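Local structure of prefoldin beta subunit 1 (Thermococcus sp., 2ZQM) at residues A[45-50]-A[74-79]; A[6-11]-A[108-113]. The protein acts as a molecular chaperone that stabilises a range of proteins and seems to fulfil an ATP-independent, HSP70-like function in archaeal de novo protein folding. All coordinates share one frame; numbering follows the deposited sequence.

Contact 1 (A[45-50]-A[74-79]); sequences EIESLP and ELKEKI
L75 and I46 meet through a single pair of carbons, CD1 of L75 lying 4.1 Å from CG1 of I46, and the two side chains cross at about a right angle. Both start out toward the opposite helix. In I46 the CG1 branch is anti to the carbonyl carbon (chi1 -65°), which presents this methylene to the leucine methyl. The backbones are well separated here, the nearest CA atoms of the two segments, those of I46 and L75, being 9.2 Å apart, so the two apolar side chains have to bridge the gap between them. Some of the remaining surface is covered from elsewhere: V72 packs on I46, A42 packs on L75, and L62 of the second subunit touches both.

These are the two long helices of the prefoldin fold, an antiparallel coiled coil, close to the end where helix 6-47 runs out and the chain leads into the beta hairpin 55-66. The hairpin of the second subunit reaches this pair, and K57 of that subunit forms a salt bridge with E45.

Next to the apolar pair lies a polar one. E47 and K76 extend beyond CG and also cross at about a right angle, OE2 of E47 coming within 3.8 Å of CE of K76. The ammonium itself stays farther off, NZ of K76 standing 4.3 Å from OE2 of E47, beyond salt-bridge range; the attraction is probably modest and diffuse. Behind E47 the chain turns with S48, whose OG and backbone N approach O of E45 from the same face of its carbonyl plane, OG at 2.8 Å.

Contact 2 (A[6-11]-A[108-113]); sequences PQVQAM and QSALRP
V8 carries the close apolar contact from its side, its two methyl groups being divided between two neighbours on the other helix. CG2 faces A110, whose CB lies 3.7 Å away, a methyl-to-methyl approach. The other methyl is taken up by the branched end of L111: CG1 of V8 stands 4.0 Å from CG of the leucine and 4.1 Å from both its CD1 and its CD2, so that it is set against the fork and not against one branch alone. The division follows from the valine's first torsion, which holds CG1 anti to the backbone N (chi1 -179°) and CG2 anti to the carbonyl carbon. L111 comes in from the flank: its CB leaves the backbone obliquely to the opposite helix, and only the end of the side chain draws near.

Here the two ends of the chain are brought side by side. Helix 6-47 is in its first turns and helix 68-111 in its last, the antiparallel coiled coil of a prefoldin subunit ending here at its distal tip. In prefoldin hexamers these distal ends of the coiled coils are the part that engages unfolded client proteins, and such a role is probable here too. The CA atoms of V8 and A110 are 7.2 Å apart, a separation that the small side chain of A110 probably helps to permit.

Further side-chain packing continues the row along the helices. V8 also rests on I107, while M11, one turn on, begins toward helix 68-111 and packs on L103, Q106 and I107. L111 is backed by P5 from the N-terminal loop.

Polar interactions play no part across the pair; the hydrogen bonds run within each segment, the one from R112 N to O of S109 being weak.

Contact 1 and contact 2 lie on opposite sides of the chain's centre, with 54 Å between their own centres and about 36 Å between their nearest atoms. They join the same two helices, 6-47 and 68-111, near opposite ends of one antiparallel coiled coil. The order along the chain is 6-11, 45-50, 74-79, 108-113, so the inner pairing encloses the beta hairpin and the outer one brings the termini together. Their surroundings differ accordingly: a second subunit packs on the hairpin end, whereas no other chain of the assembly touches the tip segments. The subunit thus couples an assembly end to a projecting arm, consistent with its chaperone role.

Contact 1 (A[45-50]-A[74-79])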
loop_
_atom_site.group_PDB
_atom_site.type_symbol
_atom_site.label_atom_id
_atom_site.label_comp_id
_atom_site.label_asym_id
_atom_site.label_seq_id
_atom_site.Cartn_x
_atom_site.Cartn_y
_atom_site.Cartn_z
ATOM N N GLU A 45 26.188 7.086 6.362
ATOM C CA GLU A 45 26.402 8.113 5.360
ATOM C C GLU A 45 26.547 9.506 5.930
ATOM O O GLU A 45 27.417 10.261 5.503
ATOM C CB GLU A 45 25.272 8.087 4.325
ATOM C CG GLU A 45 25.257 9.312 3.415
ATOM C CD GLU A 45 24.726 9.018 2.019
ATOM O OE1 GLU A 45 24.005 8.009 1.842
ATOM O OE2 GLU A 45 25.028 9.809 1.101
ATOM N N ILE A 46 25.717 9.864 6.902
ATOM C CA ILE A 46 25.823 11.201 7.468
ATOM C C ILE A 46 27.128 11.335 8.254
ATOM O O ILE A 46 27.765 12.384 8.247
ATOM C CB ILE A 46 24.611 11.530 8.389
ATOM C CG1 ILE A 46 23.326 11.578 7.546
ATOM C CG2 ILE A 46 24.841 12.856 9.135
ATOM C CD1 ILE A 46 23.332 12.628 6.448
ATOM N N GLU A 47 27.537 10.274 8.926
ATOM C CA GLU A 47 28.761 10.358 9.697
ATOM C C GLU A 47 29.992 10.550 8.817
ATOM O O GLU A 47 31.002 11.087 9.278
ATOM C CB GLU A 47 28.910 9.125 10.580
ATOM C CG GLU A 47 27.915 9.145 11.732
ATOM C CD GLU A 47 28.175 8.070 12.753
ATOM O OE1 GLU A 47 28.585 6.966 12.352
ATOM O OE2 GLU A 47 27.957 8.324 13.954
ATOM N N SER A 48 29.905 10.140 7.553
ATOM C CA SER A 48 31.045 10.292 6.646
ATOM C C SER A 48 31.207 11.714 6.110
ATOM O O SER A 48 32.211 12.024 5.469
ATOM C CB SER A 48 30.947 9.300 5.476
ATOM O OG SER A 48 29.973 9.700 4.527
ATOM N N LEU A 49 30.230 12.584 6.367
ATOM C CA LEU A 49 30.295 13.971 5.903
ATOM C C LEU A 49 31.281 14.839 6.691
ATOM O O LEU A 49 31.554 14.574 7.867
ATOM C CB LEU A 49 28.921 14.630 6.018
ATOM C CG LEU A 49 27.752 14.021 5.247
ATOM C CD1 LEU A 49 26.487 14.758 5.617
ATOM C CD2 LEU A 49 28.013 14.109 3.759
ATOM N N PRO A 50 31.827 15.894 6.054
ATOM C CA PRO A 50 32.759 16.748 6.793
ATOM C C PRO A 50 31.933 17.448 7.867
ATOM O O PRO A 50 30.747 17.712 7.659
ATOM C CB PRO A 50 33.296 17.697 5.717
ATOM C CG PRO A 50 32.216 17.732 4.694
ATOM C CD PRO A 50 31.756 16.295 4.638
ATOM N N GLU A 74 19.964 12.513 16.235
ATOM C CA GLU A 74 18.598 12.078 16.008
ATOM C C GLU A 74 18.553 10.687 15.374
ATOM O O GLU A 74 17.644 9.916 15.649
ATOM C CB GLU A 74 17.861 13.111 15.143
ATOM C CG GLU A 74 17.587 14.420 15.888
ATOM C CD GLU A 74 16.911 15.479 15.031
ATOM O OE1 GLU A 74 15.876 15.171 14.410
ATOM O OE2 GLU A 74 17.409 16.626 14.988
ATOM N N LEU A 75 19.535 10.364 14.537
ATOM C CA LEU A 75 19.587 9.048 13.907
ATOM C C LEU A 75 20.006 8.008 14.948
ATOM O O LEU A 75 19.502 6.894 14.952
ATOM C CB LEU A 75 20.569 9.038 12.731
ATOM C CG LEU A 75 19.947 9.461 11.400
ATOM C CD1 LEU A 75 21.059 9.779 10.392
ATOM C CD2 LEU A 75 19.047 8.356 10.896
ATOM N N LYS A 76 20.936 8.367 15.827
ATOM C CA LYS A 76 21.345 7.419 16.869
ATOM C C LYS A 76 20.149 7.073 17.738
ATOM O O LYS A 76 19.953 5.909 18.134
ATOM C CB LYS A 76 22.448 8.018 17.750
ATOM C CG LYS A 76 23.798 8.054 17.054
ATOM C CD LYS A 76 24.844 8.763 17.887
ATOM C CE LYS A 76 26.243 8.552 17.292
ATOM N NZ LYS A 76 27.271 9.214 18.147
ATOM N N GLU A 77 19.343 8.085 18.043
ATOM C CA GLU A 77 18.168 7.849 18.867
ATOM C C GLU A 77 17.167 6.938 18.160
ATOM O O GLU A 77 16.570 6.056 18.775
ATOM C CB GLU A 77 17.512 9.185 19.242
ATOM C CG GLU A 77 18.331 9.942 20.277
ATOM C CD GLU A 77 17.810 11.329 20.514
ATOM O OE1 GLU A 77 16.595 11.523 20.342
ATOM O OE2 GLU A 77 18.607 12.217 20.882
ATOM N N LYS A 78 16.982 7.151 16.863
ATOM C CA LYS A 78 16.062 6.321 16.104
ATOM C C LYS A 78 16.534 4.873 16.137
ATOM O O LYS A 78 15.739 3.942 16.304
ATOM C CB LYS A 78 15.983 6.793 14.642
ATOM C CG LYS A 78 15.021 5.944 13.819
ATOM C CD LYS A 78 14.817 6.481 12.405
ATOM C CE LYS A 78 13.782 5.639 11.658
ATOM N NZ LYS A 78 13.621 6.041 10.226
ATOM N N ILE A 79 17.833 4.683 15.950
ATOM C CA ILE A 79 18.409 3.346 15.966
ATOM C C ILE A 79 18.266 2.720 17.355
ATOM O O ILE A 79 17.940 1.539 17.489
ATOM C CB ILE A 79 19.897 3.408 15.577
ATOM C CG1 ILE A 79 20.007 3.728 14.083
ATOM C CG2 ILE A 79 20.594 2.103 15.932
ATOM C CD1 ILE A 79 21.357 4.314 13.687
#

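Contact 2 (A[6-11]-A[108-113])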
loop_
_atom_site.group_PDB
_atom_site.type_symbol
_atom_site.label_atom_id
_atom_site.label_comp_id
_atom_site.label_asym_id
_atom_site.label_seq_id
_atom_site.Cartn_x
_atom_site.Cartn_y
_atom_site.Cartn_z
ATOM N N PRO A 6 -10.319 -35.838 21.013
ATOM C CA PRO A 6 -10.766 -34.442 20.974
ATOM C C PRO A 6 -9.722 -33.490 21.585
ATOM O O PRO A 6 -9.526 -32.378 21.108
ATOM C CB PRO A 6 -12.059 -34.470 21.797
ATOM C CG PRO A 6 -12.642 -35.846 21.456
ATOM C CD PRO A 6 -11.390 -36.746 21.470
ATOM N N GLN A 7 -9.048 -33.913 22.653
ATOM C CA GLN A 7 -8.060 -33.025 23.261
ATOM C C GLN A 7 -6.856 -32.814 22.361
ATOM O O GLN A 7 -6.250 -31.747 22.367
ATOM C CB GLN A 7 -7.623 -33.557 24.636
ATOM C CG GLN A 7 -8.803 -33.680 25.600
ATOM C CD GLN A 7 -8.391 -34.125 26.993
ATOM O OE1 GLN A 7 -7.758 -33.373 27.733
ATOM N NE2 GLN A 7 -8.743 -35.351 27.352
ATOM N N VAL A 8 -6.513 -33.820 21.567
ATOM C CA VAL A 8 -5.377 -33.675 20.666
ATOM C C VAL A 8 -5.806 -32.825 19.459
ATOM O O VAL A 8 -5.005 -32.087 18.904
ATOM C CB VAL A 8 -4.843 -35.049 20.199
ATOM C CG1 VAL A 8 -3.659 -34.854 19.285
ATOM C CG2 VAL A 8 -4.405 -35.880 21.415
ATOM N N GLN A 9 -7.067 -32.942 19.057
ATOM C CA GLN A 9 -7.573 -32.134 17.948
ATOM C C GLN A 9 -7.521 -30.670 18.370
ATOM O O GLN A 9 -7.305 -29.780 17.550
ATOM C CB GLN A 9 -9.012 -32.529 17.623
ATOM C CG GLN A 9 -9.115 -33.889 16.996
ATOM C CD GLN A 9 -8.979 -33.839 15.496
ATOM O OE1 GLN A 9 -8.146 -33.106 14.957
ATOM N NE2 GLN A 9 -9.798 -34.629 14.806
ATOM N N ALA A 10 -7.720 -30.436 19.664
ATOM C CA ALA A 10 -7.682 -29.091 20.223
ATOM C C ALA A 10 -6.237 -28.587 20.194
ATOM O O ALA A 10 -5.972 -27.424 19.895
ATOM C CB ALA A 10 -8.198 -29.114 21.653
ATOM N N MET A 11 -5.298 -29.464 20.529
ATOM C CA MET A 11 -3.897 -29.093 20.506
ATOM C C MET A 11 -3.495 -28.764 19.070
ATOM O O MET A 11 -2.748 -27.819 18.822
ATOM C CB MET A 11 -3.044 -30.253 21.017
ATOM C CG MET A 11 -3.430 -30.763 22.396
ATOM S SD MET A 11 -2.381 -32.185 22.846
ATOM C CE MET A 11 -1.148 -31.341 23.752
ATOM N N GLN A 108 2.776 -35.339 19.492
ATOM C CA GLN A 108 3.454 -36.556 19.047
ATOM C C GLN A 108 3.439 -37.630 20.124
ATOM O O GLN A 108 3.314 -38.813 19.822
ATOM C CB GLN A 108 4.895 -36.241 18.629
ATOM C CG GLN A 108 4.957 -35.416 17.343
ATOM C CD GLN A 108 6.363 -34.977 16.981
ATOM O OE1 GLN A 108 6.601 -34.461 15.885
ATOM N NE2 GLN A 108 7.304 -35.172 17.901
ATOM N N SER A 109 3.562 -37.213 21.378
ATOM C CA SER A 109 3.533 -38.155 22.483
ATOM C C SER A 109 2.131 -38.734 22.631
ATOM O O SER A 109 1.969 -39.931 22.862
ATOM C CB SER A 109 3.945 -37.463 23.781
ATOM O OG SER A 109 3.871 -38.364 24.867
ATOM N N ALA A 110 1.110 -37.891 22.485
ATOM C CA ALA A 110 -0.262 -38.370 22.622
ATOM C C ALA A 110 -0.662 -39.349 21.518
ATOM O O ALA A 110 -1.377 -40.310 21.771
ATOM C CB ALA A 110 -1.230 -37.196 22.658
ATOM N N LEU A 111 -0.190 -39.110 20.299
ATOM C CA LEU A 111 -0.524 -39.954 19.156
ATOM C C LEU A 111 0.419 -41.135 18.912
ATOM O O LEU A 111 0.194 -41.938 18.008
ATOM C CB LEU A 111 -0.579 -39.097 17.892
ATOM C CG LEU A 111 -1.661 -38.014 17.920
ATOM C CD1 LEU A 111 -1.626 -37.200 16.622
ATOM C CD2 LEU A 111 -3.016 -38.686 18.102
ATOM N N ARG A 112 1.466 -41.239 19.718
ATOM C CA ARG A 112 2.439 -42.315 19.568
ATOM C C ARG A 112 1.805 -43.678 19.817
ATOM O O ARG A 112 1.089 -43.868 20.799
ATOM C CB ARG A 112 3.592 -42.101 20.547
ATOM C CG ARG A 112 4.757 -43.062 20.387
ATOM C CD ARG A 112 5.946 -42.573 21.204
ATOM N NE ARG A 112 7.108 -43.446 21.090
ATOM C CZ ARG A 112 8.296 -43.173 21.624
ATOM N NH1 ARG A 112 8.474 -42.049 22.305
ATOM N NH2 ARG A 112 9.306 -44.021 21.476
ATOM N N PRO A 113 2.042 -44.642 18.915
ATOM C CA PRO A 113 1.475 -45.983 19.087
ATOM C C PRO A 113 1.881 -46.559 20.451
ATOM O O PRO A 113 2.992 -46.329 20.928
ATOM C CB PRO A 113 2.076 -46.756 17.917
ATOM C CG PRO A 113 2.147 -45.705 16.851
ATOM C CD PRO A 113 2.704 -44.517 17.604
#